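Local coordinates for protein aspartate aminotransferase (Giardia lamblia, PDB 3MEB) that probably catalyses the pyridoxal phosphate-dependent, reversible transfer of an amino group from L-aspartate to 2-oxoglutarate, giving oxaloacetate and L-glutamate, at residues Asp241-Gly246 with Ala272-Lys277; Ser127-Leu132 with Gly283-Cys288; Leu100-Phe105 with Val335-Lys340; Trp67-Val72 with Asp348-Met353. One frame throughout, in Å; residues are numbered along the deposited sequence.

Contact 1. Residues Asp241-Gly246 with Ala272-Lys277. With SO4 (sulfate ion), chain E; SO4 (sulfate ion), chain C.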
loop_
_atom_site.group_PDB
_atom_site.type_symbol
_atom_site.label_atom_id
_atom_site.label_comp_id
_atom_site.label_asym_id
_atom_site.label_seq_id
_atom_site.Cartn_x
_atom_site.Cartn_y
_atom_site.Cartn_z
ATOM N N ASP A 241 -0.553 -9.507 16.329
ATOM C CA ASP A 241 0.097 -8.304 15.814
ATOM C C ASP A 241 1.512 -8.307 16.350
ATOM O O ASP A 241 1.727 -8.286 17.569
ATOM C CB ASP A 241 -0.647 -7.049 16.277
ATOM C CG ASP A 241 -0.078 -5.752 15.706
ATOM O OD1 ASP A 241 1.131 -5.696 15.351
ATOM O OD2 ASP A 241 -0.833 -4.740 15.671
ATOM N N SER A 242 2.485 -8.340 15.447
ATOM C CA SER A 242 3.863 -8.499 15.855
ATOM C C SER A 242 4.758 -7.475 15.181
ATOM O O SER A 242 5.232 -7.676 14.059
ATOM C CB SER A 242 4.371 -9.893 15.523
ATOM O OG SER A 242 5.745 -9.948 15.851
ATOM N N ALA A 243 4.965 -6.367 15.867
ATOM C CA ALA A 243 5.759 -5.279 15.353
ATOM C C ALA A 243 7.053 -5.083 16.117
ATOM O O ALA A 243 7.944 -4.369 15.639
ATOM C CB ALA A 243 4.931 -4.018 15.360
ATOM N N TYR A 244 7.194 -5.718 17.279
ATOM C CA TYR A 244 8.300 -5.408 18.200
ATOM C C TYR A 244 9.233 -6.561 18.536
ATOM O O TYR A 244 9.888 -6.575 19.578
ATOM C CB TYR A 244 7.728 -4.777 19.459
ATOM C CG TYR A 244 7.119 -3.433 19.172
ATOM C CD1 TYR A 244 7.910 -2.332 18.872
ATOM C CD2 TYR A 244 5.751 -3.261 19.194
ATOM C CE1 TYR A 244 7.343 -1.096 18.605
ATOM C CE2 TYR A 244 5.180 -2.035 18.928
ATOM C CZ TYR A 244 5.965 -0.964 18.636
ATOM O OH TYR A 244 5.323 0.228 18.395
ATOM N N GLN A 245 9.268 -7.551 17.658
ATOM C CA GLN A 245 10.138 -8.696 17.835
ATOM C C GLN A 245 11.563 -8.168 17.816
ATOM O O GLN A 245 11.963 -7.513 16.849
ATOM C CB GLN A 245 9.907 -9.696 16.699
ATOM C CG GLN A 245 10.304 -11.097 17.033
ATOM C CD GLN A 245 10.286 -12.026 15.855
ATOM O OE1 GLN A 245 9.782 -11.688 14.769
ATOM N NE2 GLN A 245 10.886 -13.202 16.037
ATOM N N GLY A 246 12.309 -8.428 18.890
ATOM C CA GLY A 246 13.638 -7.831 19.109
ATOM C C GLY A 246 13.664 -6.745 20.195
ATOM O O GLY A 246 14.743 -6.434 20.726
ATOM N N ALA A 272 0.395 -10.658 11.729
ATOM C CA ALA A 272 0.657 -9.443 10.970
ATOM C C ALA A 272 2.028 -8.953 11.418
ATOM O O ALA A 272 2.208 -8.532 12.574
ATOM C CB ALA A 272 -0.378 -8.417 11.243
ATOM N N GLN A 273 3.001 -9.073 10.543
ATOM C CA GLN A 273 4.425 -8.918 10.911
ATOM C C GLN A 273 5.006 -7.651 10.298
ATOM O O GLN A 273 5.071 -7.548 9.072
ATOM C CB GLN A 273 5.181 -10.161 10.452
ATOM C CG GLN A 273 6.727 -10.094 10.654
ATOM C CD GLN A 273 7.448 -11.282 10.043
ATOM O OE1 GLN A 273 6.971 -11.886 9.077
ATOM N NE2 GLN A 273 8.616 -11.595 10.571
ATOM N N SER A 274 5.379 -6.681 11.123
ATOM C CA SER A 274 5.947 -5.386 10.661
ATOM C C SER A 274 7.464 -5.354 10.786
ATOM O O SER A 274 8.018 -5.843 11.784
ATOM C CB SER A 274 5.348 -4.237 11.491
ATOM O OG SER A 274 6.126 -3.030 11.429
ATOM N N PHE A 275 8.123 -4.811 9.770
ATOM C CA PHE A 275 9.565 -4.519 9.817
ATOM C C PHE A 275 9.843 -2.998 9.927
ATOM O O PHE A 275 10.969 -2.533 9.742
ATOM C CB PHE A 275 10.254 -5.131 8.596
ATOM C CG PHE A 275 10.053 -6.636 8.461
ATOM C CD1 PHE A 275 10.358 -7.472 9.515
ATOM C CD2 PHE A 275 9.532 -7.201 7.289
ATOM C CE1 PHE A 275 10.162 -8.886 9.413
ATOM C CE2 PHE A 275 9.322 -8.589 7.172
ATOM C CZ PHE A 275 9.661 -9.434 8.243
ATOM N N SER A 276 8.842 -2.233 10.345
ATOM C CA SER A 276 9.018 -0.785 10.536
ATOM C C SER A 276 9.999 -0.447 11.668
ATOM O O SER A 276 10.820 0.491 11.547
ATOM C CB SER A 276 7.693 -0.113 10.863
ATOM O OG SER A 276 6.858 -0.051 9.725
ATOM N N LYS A 277 9.904 -1.177 12.770
ATOM C CA LYS A 277 10.661 -0.806 13.951
ATOM C C LYS A 277 11.946 -1.611 14.076
ATOM O O LYS A 277 13.011 -1.042 14.275
ATOM C CB LYS A 277 9.809 -0.953 15.203
ATOM C CG LYS A 277 8.672 0.083 15.280
ATOM C CD LYS A 277 7.376 -0.515 14.927
ATOM C CE LYS A 277 6.229 0.349 15.456
ATOM N NZ LYS A 277 6.207 1.759 14.969
HETATM S S SO4 E . 3.294 -0.093 10.577
HETATM O O1 SO4 E . 3.597 -1.455 10.952
HETATM O O2 SO4 E . 2.973 0.613 11.795
HETATM O O3 SO4 E . 4.467 0.557 9.998
HETATM O O4 SO4 E . 2.132 -0.050 9.711
HETATM S S SO4 C . 3.048 3.927 17.113
HETATM O O1 SO4 C . 2.114 3.298 18.075
HETATM O O2 SO4 C . 3.516 5.230 17.562
HETATM O O3 SO4 C . 4.149 3.016 16.903
HETATM O O4 SO4 C . 2.309 4.064 15.878
HETATM O O HOH W 1 2.626 -5.650 12.892
HETATM O O HOH W 2 8.375 -7.854 13.543
HETATM O O HOH W 3 9.121 -3.891 13.395
HETATM O O HOH W 4 9.720 -10.130 12.662
#
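Tyr244 and Lys277 meet just past the ends of two parallel strands, the lysine tail passing the phenol at a slant. Lys277 CE lies 3.1 Å from Tyr244 OH, a carbon contact. The aliphatic chain, bent at chi2 (103°) and again at chi4, follows the CE1 side of the ring before NZ turns off to a sulfate oxygen, to Gly57 O and to Tyr90 OH of the second subunit. Ala243 CB sits over one face of the same ring and also touches Ser274 CB at 3.9 Å. Behind these groups the backbones run in parallel register: Ser242 N bonds to Ala272 O at 2.9 Å, and Ser274 N returns to Ser242 O at 3.1 Å. Water links the strands further, one molecule donating to both Asp241 OD1 and Ala272 O, while Asp241 OD2 is held by His158. Ser274 OG accepts from Ser276 N at 3.0 Å in an ST turn. Strand ends and the loops that follow them, delivering an aspartate, a tyrosine, two serines and a lysine to one pocket, all of them lining the pyridoxal phosphate site in this structure, are characteristic of the large domain of fold-type I aminotransferases.

Contact 2. Residues Ser127-Leu132 with Gly283-Cys288. With SO4 (sulfate ion), chain E.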
loop_
_atom_site.group_PDB
_atom_site.type_symbol
_atom_site.label_atom_id
_atom_site.label_comp_id
_atom_site.label_asym_id
_atom_site.label_seq_id
_atom_site.Cartn_x
_atom_site.Cartn_y
_atom_site.Cartn_z
ATOM N N SER A 127 3.462 -3.350 5.416
ATOM C CA SER A 127 3.862 -3.347 6.816
ATOM C C SER A 127 2.766 -3.876 7.729
ATOM O O SER A 127 1.851 -4.599 7.291
ATOM C CB SER A 127 4.329 -1.931 7.213
ATOM O OG SER A 127 5.156 -1.959 8.363
ATOM N N GLY A 128 2.842 -3.501 8.998
ATOM C CA GLY A 128 1.892 -3.975 9.977
ATOM C C GLY A 128 0.455 -3.636 9.649
ATOM O O GLY A 128 -0.440 -4.479 9.768
ATOM N N THR A 129 0.235 -2.365 9.343
ATOM C CA THR A 129 -1.114 -1.865 9.116
ATOM C C THR A 129 -1.758 -2.585 7.954
ATOM O O THR A 129 -2.935 -2.980 8.047
ATOM C CB THR A 129 -1.161 -0.310 8.939
ATOM O OG1 THR A 129 -0.602 0.327 10.107
ATOM C CG2 THR A 129 -2.611 0.177 8.748
ATOM N N GLY A 130 -1.019 -2.695 6.847
ATOM C CA GLY A 130 -1.539 -3.312 5.627
ATOM C C GLY A 130 -1.740 -4.806 5.828
ATOM O O GLY A 130 -2.631 -5.411 5.228
ATOM N N SER A 131 -0.912 -5.389 6.692
ATOM C CA SER A 131 -1.062 -6.816 7.049
ATOM C C SER A 131 -2.346 -7.010 7.874
ATOM O O SER A 131 -3.120 -7.921 7.589
ATOM C CB SER A 131 0.190 -7.323 7.748
ATOM O OG SER A 131 1.328 -7.245 6.908
ATOM N N LEU A 132 -2.626 -6.100 8.817
ATOM C CA LEU A 132 -3.863 -6.156 9.617
ATOM C C LEU A 132 -5.079 -5.956 8.766
ATOM O O LEU A 132 -6.054 -6.664 8.926
ATOM C CB LEU A 132 -3.872 -5.079 10.719
ATOM C CG LEU A 132 -2.807 -5.203 11.828
ATOM C CD1 LEU A 132 -2.518 -3.845 12.466
ATOM C CD2 LEU A 132 -3.208 -6.306 12.903
ATOM N N GLY A 283 9.090 4.101 6.818
ATOM C CA GLY A 283 8.549 4.624 5.555
ATOM C C GLY A 283 8.541 3.748 4.297
ATOM O O GLY A 283 7.789 4.051 3.384
ATOM N N GLU A 284 9.353 2.678 4.243
ATOM C CA GLU A 284 9.329 1.741 3.114
ATOM C C GLU A 284 8.026 0.932 3.036
ATOM O O GLU A 284 7.692 0.413 1.970
ATOM C CB GLU A 284 10.496 0.741 3.153
ATOM C CG GLU A 284 11.875 1.396 3.260
ATOM C CD GLU A 284 12.331 2.096 2.017
ATOM O OE1 GLU A 284 11.622 2.086 1.006
ATOM O OE2 GLU A 284 13.454 2.641 2.038
ATOM N N ARG A 285 7.326 0.814 4.157
ATOM C CA ARG A 285 6.047 0.082 4.250
ATOM C C ARG A 285 6.164 -1.423 3.918
ATOM O O ARG A 285 5.556 -1.941 2.953
ATOM C CB ARG A 285 4.976 0.735 3.360
ATOM C CG ARG A 285 4.888 2.254 3.436
ATOM C CD ARG A 285 4.752 2.820 4.860
ATOM N NE ARG A 285 3.578 2.319 5.544
ATOM C CZ ARG A 285 3.588 1.787 6.764
ATOM N NH1 ARG A 285 4.725 1.685 7.433
ATOM N NH2 ARG A 285 2.459 1.358 7.324
ATOM N N ILE A 286 6.933 -2.114 4.736
ATOM C CA ILE A 286 7.306 -3.492 4.466
ATOM C C ILE A 286 6.944 -4.366 5.648
ATOM O O ILE A 286 7.324 -4.100 6.803
ATOM C CB ILE A 286 8.795 -3.675 4.030
ATOM C CG1 ILE A 286 9.068 -5.143 3.667
ATOM C CG2 ILE A 286 9.836 -3.195 5.121
ATOM C CD1 ILE A 286 8.220 -5.707 2.492
ATOM N N GLY A 287 6.142 -5.389 5.347
ATOM C CA GLY A 287 5.710 -6.367 6.325
ATOM C C GLY A 287 5.195 -7.608 5.627
ATOM O O GLY A 287 5.278 -7.719 4.406
ATOM N N CYS A 288 4.667 -8.548 6.414
ATOM C CA CYS A 288 4.164 -9.812 5.883
ATOM C C CYS A 288 3.004 -10.308 6.725
ATOM O O CYS A 288 3.039 -10.185 7.973
ATOM C CB CYS A 288 5.264 -10.859 5.893
ATOM S SG CYS A 288 4.972 -12.307 4.835
HETATM S S SO4 E . 3.294 -0.093 10.577
HETATM O O1 SO4 E . 3.597 -1.455 10.952
HETATM O O2 SO4 E . 2.973 0.613 11.795
HETATM O O3 SO4 E . 4.467 0.557 9.998
HETATM O O4 SO4 E . 2.132 -0.050 9.711
HETATM O O HOH W 5 7.894 -0.485 7.060
#
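Ser127 and Gly287 pass with their CA atoms only 3.6 Å apart, a distance that the missing side chain of the glycine permits: a CB on Gly287 would point at the serine and collide with its CA. No hydrogen bond joins the two backbones directly; Ser127 CA instead approaches Ile286 O at 3.5 Å as a CA-H...O contact. Beyond this close pass, Ser127 CB lies over one face of the Arg285 guanidinium, 3.6 Å from NH1. The arginine chain folds at chi2 and chi3, which brings its flat end edge-on to a sulfate: Arg285 NH1 reaches sulfate O3 at 2.8 Å and 171°, and Arg285 NH2 reaches sulfate O4 at 2.8 Å and 164°. The sulfate lies at the N-terminal end of helix 127-142, in the phosphate-binding cup of the fold-type I aminotransferases, and probably mimics the cofactor phosphate. From the helix side Thr129 N gives sulfate O4 a bond of 3.0 Å, whereas that of Gly128 N to O1 is weak; the helix dipole would favour the anion too. Ser274 of the same chain and Tyr90 of the second subunit lie round it as well. Deeper in the helix, Ser131 OG donates to Ser127 O at 2.7 Å from above the carbonyl plane, and the same oxygen accepts Ser131 N.

Contact 3. Residues Leu100-Phe105 with Val335-Lys340. With EDO (1,2-ethanediol), chain H.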
loop_
_atom_site.group_PDB
_atom_site.type_symbol
_atom_site.label_atom_id
_atom_site.label_comp_id
_atom_site.label_asym_id
_atom_site.label_seq_id
_atom_site.Cartn_x
_atom_site.Cartn_y
_atom_site.Cartn_z
ATOM N N LEU A 100 9.695 -13.713 1.464
ATOM C CA LEU A 100 8.723 -14.544 2.204
ATOM C C LEU A 100 9.486 -15.554 3.079
ATOM O O LEU A 100 9.177 -15.754 4.267
ATOM C CB LEU A 100 7.790 -15.253 1.221
ATOM C CG LEU A 100 6.858 -14.325 0.444
ATOM C CD1 LEU A 100 6.085 -15.105 -0.614
ATOM C CD2 LEU A 100 5.927 -13.625 1.371
ATOM N N GLU A 101 10.517 -16.163 2.507
ATOM C CA GLU A 101 11.354 -17.062 3.287
ATOM C C GLU A 101 12.007 -16.311 4.449
ATOM O O GLU A 101 12.042 -16.834 5.554
ATOM C CB GLU A 101 12.441 -17.720 2.443
ATOM C CG GLU A 101 13.270 -18.698 3.274
ATOM C CD GLU A 101 14.413 -19.359 2.526
ATOM O OE1 GLU A 101 14.565 -19.165 1.276
ATOM O OE2 GLU A 101 15.151 -20.067 3.246
ATOM N N ALA A 102 12.529 -15.104 4.196
ATOM C CA ALA A 102 13.156 -14.297 5.252
ATOM C C ALA A 102 12.111 -14.050 6.367
ATOM O O ALA A 102 12.384 -14.250 7.559
ATOM C CB ALA A 102 13.663 -12.923 4.662
ATOM N N ALA A 103 10.911 -13.655 5.965
ATOM C CA ALA A 103 9.849 -13.315 6.940
ATOM C C ALA A 103 9.430 -14.512 7.780
ATOM O O ALA A 103 9.328 -14.420 8.986
ATOM C CB ALA A 103 8.656 -12.659 6.244
ATOM N N GLN A 104 9.217 -15.648 7.148
ATOM C CA GLN A 104 8.947 -16.880 7.889
ATOM C C GLN A 104 10.070 -17.280 8.837
ATOM O O GLN A 104 9.807 -17.646 9.973
ATOM C CB GLN A 104 8.719 -18.028 6.945
ATOM C CG GLN A 104 7.435 -17.916 6.146
ATOM C CD GLN A 104 7.307 -19.012 5.123
ATOM O OE1 GLN A 104 8.260 -19.727 4.872
ATOM N NE2 GLN A 104 6.124 -19.151 4.527
ATOM N N PHE A 105 11.311 -17.236 8.357
ATOM C CA PHE A 105 12.460 -17.504 9.217
ATOM C C PHE A 105 12.424 -16.680 10.484
ATOM O O PHE A 105 12.618 -17.224 11.554
ATOM C CB PHE A 105 13.789 -17.331 8.436
ATOM C CG PHE A 105 14.993 -17.190 9.291
ATOM C CD1 PHE A 105 15.676 -18.303 9.723
ATOM C CD2 PHE A 105 15.447 -15.957 9.664
ATOM C CE1 PHE A 105 16.811 -18.189 10.532
ATOM C CE2 PHE A 105 16.592 -15.831 10.464
ATOM C CZ PHE A 105 17.254 -16.943 10.899
ATOM N N VAL A 335 17.850 -9.274 1.570
ATOM C CA VAL A 335 19.315 -9.172 1.430
ATOM C C VAL A 335 20.033 -9.357 2.802
ATOM O O VAL A 335 21.089 -10.015 2.901
ATOM C CB VAL A 335 19.714 -7.848 0.744
ATOM C CG1 VAL A 335 21.255 -7.526 0.955
ATOM C CG2 VAL A 335 19.340 -7.900 -0.776
ATOM N N ILE A 336 19.481 -8.758 3.838
ATOM C CA ILE A 336 19.999 -8.898 5.190
ATOM C C ILE A 336 19.876 -10.360 5.657
ATOM O O ILE A 336 20.867 -10.986 6.068
ATOM C CB ILE A 336 19.283 -7.936 6.188
ATOM C CG1 ILE A 336 19.702 -6.481 5.899
ATOM C CG2 ILE A 336 19.644 -8.305 7.644
ATOM C CD1 ILE A 336 18.914 -5.373 6.612
ATOM N N VAL A 337 18.663 -10.893 5.598
ATOM C CA VAL A 337 18.381 -12.189 6.235
ATOM C C VAL A 337 19.139 -13.378 5.603
ATOM O O VAL A 337 19.549 -14.313 6.290
ATOM C CB VAL A 337 16.866 -12.450 6.299
ATOM C CG1 VAL A 337 16.576 -13.922 6.685
ATOM C CG2 VAL A 337 16.242 -11.489 7.274
ATOM N N HIS A 338 19.378 -13.320 4.303
ATOM C CA HIS A 338 20.052 -14.423 3.606
ATOM C C HIS A 338 21.569 -14.259 3.530
ATOM O O HIS A 338 22.229 -15.071 2.892
ATOM C CB HIS A 338 19.461 -14.554 2.185
ATOM C CG HIS A 338 18.035 -15.019 2.187
ATOM N ND1 HIS A 338 17.699 -16.351 2.266
ATOM C CD2 HIS A 338 16.868 -14.334 2.137
ATOM C CE1 HIS A 338 16.382 -16.468 2.242
ATOM N NE2 HIS A 338 15.853 -15.256 2.169
ATOM N N ASP A 339 22.120 -13.204 4.132
ATOM C CA ASP A 339 23.581 -13.064 4.228
ATOM C C ASP A 339 23.957 -13.249 5.707
ATOM O O ASP A 339 23.505 -12.498 6.565
ATOM C CB ASP A 339 24.023 -11.710 3.684
ATOM C CG ASP A 339 25.500 -11.534 3.687
ATOM O OD1 ASP A 339 26.058 -11.265 4.761
ATOM O OD2 ASP A 339 26.108 -11.623 2.592
ATOM N N LYS A 340 24.739 -14.283 6.002
ATOM C CA LYS A 340 25.080 -14.632 7.385
ATOM C C LYS A 340 25.670 -13.426 8.144
ATOM O O LYS A 340 25.273 -13.178 9.280
ATOM C CB LYS A 340 26.090 -15.809 7.429
HETATM C C1 EDO H . 16.583 -17.612 5.972
HETATM O O1 EDO H . 16.102 -18.905 5.569
HETATM C C2 EDO H . 17.893 -17.776 6.708
HETATM O O2 EDO H . 18.336 -19.112 6.471
#
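Glu101 OE2 accepts a hydrogen bond of 2.8 Å from O1 of a 1,2-ethanediol, probably from the crystallisation liquor, the shortest polar link here, while the other carboxylate oxygen, OE1, faces His338 across the contact. The glutamate chain is extended, with CG anti to the backbone N (chi1 -178°), and it runs diagonally past the imidazole. Glu101 OE1 comes to 3.4 Å from His338 CE1 at the ring edge, near the ring plane, and the carboxylate is turned 77° against the imidazole. This is a carbon contact, and the ring nitrogen NE2 is engaged elsewhere, with Leu98 O on the same helix as Glu101. That bond ties the loop after helix 327-337 to helix 97-108.

At the adjoining residues the meeting becomes apolar. Ala102 CB points at Val337 and touches its CB at 3.6 Å; the small methyl lets the two backbones come to 5.7 Å between the CA atoms of this pair. Val337 CG1, anti to the backbone N (chi1 168°), continues to Phe105 CD2 at 3.8 Å, approaching the ring obliquely as the two side chains slide past each other in opposite directions. C2 of the diol lies over one face of the Phe105 ring, offset toward the rim. The contact therefore divides into a buried alanine-valine centre and a polar margin at Glu101 and His338, where a carboxylate so near the imidazole might favour its protonated form.

Contact 4. Residues Trp67-Val72 with Asp348-Met353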
loop_
_atom_site.group_PDB
_atom_site.type_symbol
_atom_site.label_atom_id
_atom_site.label_comp_id
_atom_site.label_asym_id
_atom_site.label_seq_id
_atom_site.Cartn_x
_atom_site.Cartn_y
_atom_site.Cartn_z
ATOM N N TRP A 67 18.029 6.895 12.806
ATOM C CA TRP A 67 19.156 5.988 12.757
ATOM C C TRP A 67 18.940 4.911 11.719
ATOM O O TRP A 67 18.080 4.034 11.907
ATOM C CB TRP A 67 19.354 5.302 14.113
ATOM C CG TRP A 67 20.674 4.565 14.232
ATOM C CD1 TRP A 67 21.918 5.080 14.065
ATOM C CD2 TRP A 67 20.851 3.185 14.557
ATOM N NE1 TRP A 67 22.874 4.105 14.263
ATOM C CE2 TRP A 67 22.238 2.928 14.563
ATOM C CE3 TRP A 67 19.975 2.144 14.836
ATOM C CZ2 TRP A 67 22.758 1.679 14.864
ATOM C CZ3 TRP A 67 20.507 0.890 15.131
ATOM C CH2 TRP A 67 21.873 0.673 15.128
ATOM N N ILE A 68 19.721 4.960 10.628
ATOM C CA ILE A 68 19.754 3.864 9.671
ATOM C C ILE A 68 20.584 2.707 10.250
ATOM O O ILE A 68 21.772 2.868 10.528
ATOM C CB ILE A 68 20.343 4.287 8.308
ATOM C CG1 ILE A 68 19.533 5.480 7.724
ATOM C CG2 ILE A 68 20.343 3.127 7.356
ATOM C CD1 ILE A 68 18.315 5.090 6.934
ATOM N N LEU A 69 19.974 1.545 10.418
ATOM C CA LEU A 69 20.715 0.371 10.905
ATOM C C LEU A 69 21.919 0.099 10.010
ATOM O O LEU A 69 21.774 0.113 8.807
ATOM C CB LEU A 69 19.838 -0.877 10.961
ATOM C CG LEU A 69 19.014 -1.099 12.226
ATOM C CD1 LEU A 69 17.976 0.020 12.403
ATOM C CD2 LEU A 69 18.386 -2.501 12.170
ATOM N N PRO A 70 23.114 -0.147 10.598
ATOM C CA PRO A 70 24.276 -0.496 9.758
ATOM C C PRO A 70 23.979 -1.669 8.795
ATOM O O PRO A 70 24.428 -1.636 7.634
ATOM C CB PRO A 70 25.345 -0.857 10.777
ATOM C CG PRO A 70 25.061 0.017 11.947
ATOM C CD PRO A 70 23.512 0.067 12.004
ATOM N N ALA A 71 23.185 -2.663 9.234
ATOM C CA ALA A 71 22.789 -3.757 8.321
ATOM C C ALA A 71 21.987 -3.250 7.141
ATOM O O ALA A 71 22.219 -3.686 6.012
ATOM C CB ALA A 71 22.030 -4.860 9.050
ATOM N N VAL A 72 21.065 -2.309 7.392
ATOM C CA VAL A 72 20.289 -1.642 6.320
ATOM C C VAL A 72 21.174 -0.769 5.412
ATOM O O VAL A 72 21.032 -0.780 4.175
ATOM C CB VAL A 72 19.092 -0.862 6.927
ATOM C CG1 VAL A 72 18.334 -0.066 5.857
ATOM C CG2 VAL A 72 18.160 -1.882 7.733
ATOM N N ASP A 348 22.775 -7.722 16.174
ATOM C CA ASP A 348 23.578 -6.822 17.012
ATOM C C ASP A 348 22.976 -5.396 17.027
ATOM O O ASP A 348 22.918 -4.737 18.068
ATOM C CB ASP A 348 25.031 -6.690 16.476
ATOM C CG ASP A 348 25.845 -7.998 16.556
ATOM O OD1 ASP A 348 25.425 -8.954 17.201
ATOM O OD2 ASP A 348 26.958 -8.063 15.992
ATOM N N ASN A 349 22.512 -4.943 15.858
ATOM C CA ASN A 349 21.957 -3.605 15.711
ATOM C C ASN A 349 20.670 -3.428 16.539
ATOM O O ASN A 349 20.499 -2.424 17.234
ATOM C CB ASN A 349 21.608 -3.317 14.242
ATOM C CG ASN A 349 22.823 -3.126 13.326
ATOM O OD1 ASN A 349 22.650 -3.181 12.095
ATOM N ND2 ASN A 349 24.020 -2.904 13.879
ATOM N N VAL A 350 19.771 -4.400 16.457
ATOM C CA VAL A 350 18.536 -4.412 17.248
ATOM C C VAL A 350 18.856 -4.445 18.778
ATOM O O VAL A 350 18.250 -3.702 19.549
ATOM C CB VAL A 350 17.637 -5.572 16.810
ATOM C CG1 VAL A 350 16.316 -5.645 17.620
ATOM C CG2 VAL A 350 17.306 -5.446 15.300
ATOM N N LYS A 351 19.810 -5.278 19.200
ATOM C CA LYS A 351 20.265 -5.268 20.609
ATOM C C LYS A 351 20.770 -3.881 21.050
ATOM O O LYS A 351 20.443 -3.438 22.151
ATOM C CB LYS A 351 21.334 -6.325 20.841
ATOM C CG LYS A 351 20.785 -7.767 20.910
ATOM C CD LYS A 351 21.906 -8.802 20.744
ATOM C CE LYS A 351 21.439 -10.264 20.852
ATOM N NZ LYS A 351 20.400 -10.529 21.917
ATOM N N GLU A 352 21.545 -3.200 20.184
ATOM C CA GLU A 352 22.015 -1.836 20.471
ATOM C C GLU A 352 20.835 -0.873 20.692
ATOM O O GLU A 352 20.867 -0.062 21.609
ATOM C CB GLU A 352 22.937 -1.305 19.352
ATOM N N MET A 353 19.793 -0.971 19.862
ATOM C CA MET A 353 18.604 -0.169 20.060
ATOM C C MET A 353 17.935 -0.497 21.394
ATOM O O MET A 353 17.593 0.416 22.128
ATOM C CB MET A 353 17.580 -0.321 18.927
ATOM C CG MET A 353 18.088 0.107 17.582
ATOM S SD MET A 353 16.791 0.314 16.313
ATOM C CE MET A 353 16.636 -1.370 15.718
#
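Leu69, at the N-cap position of helix 70-81, faces Asn349 within helix 340-370 with their CA atoms 6.4 Å apart, so that the first turn of one helix meets the flank of the other. The polar link is made by the asparagine: Ala71 N donates to Asn349 OD1 at 3.0 Å, with an angle of 160° at the hydrogen, and lies in the plane of the amide carbonyl. Asn349 CG, anti to its carbonyl carbon, carries the amide across to this helix start. Pro70 slides past it in the opposite direction, Pro70 CD 3.4 Å from Asn349 OD1; its nitrogen has no hydrogen to share, and the bond is made by the next residue, Ala71.

Around the amide the packing is apolar. Trp67 stands nearly upright against it, ring and amide planes 78° apart, and presents its edge to Asn349 O. The same indole meets Met353: Trp67 CZ3 lies 3.5 Å from Met353 CG, and Met353 SD is 5.1 Å from the centroid of the Trp67 six-membered ring, 80° off its normal, an edge-on Met-aromatic contact. Bent at chi3, the methionine then sends Met353 CE to Leu69 CD1 at 3.8 Å, crossing the leucine at about a right angle.

Helix 327-337 packs beside this joint, its Ile336 touching Ala71 and Val72, while Phe346 of helix 340-370 lies against Leu69 and Ala71, and Lys88 of the second subunit packs on Ile68 and Val72.

Contacts 1 and 2, with centres 9 Å apart, share the seven-stranded mixed sheet through neighbouring strands 269-274 and 287-292, joined where Gln273 N lies 2.8 Å from Cys288 O, and both reach the same sulfate. Along the chain contact 1 nests inside the loop closed by contact 2, contact 2 inside that of contact 3, and contact 3 inside that of contact 4. Contacts 3 and 4, 16 Å apart between centres, use successive helices: 70-81 and 97-108, then 327-337 and 340-370. Contacts 1 and 2 line the cofactor site, while these helices pack against the sheet and the loops leaving it, Ala103 on Phe275 and Cys288, Val350 on Gly246.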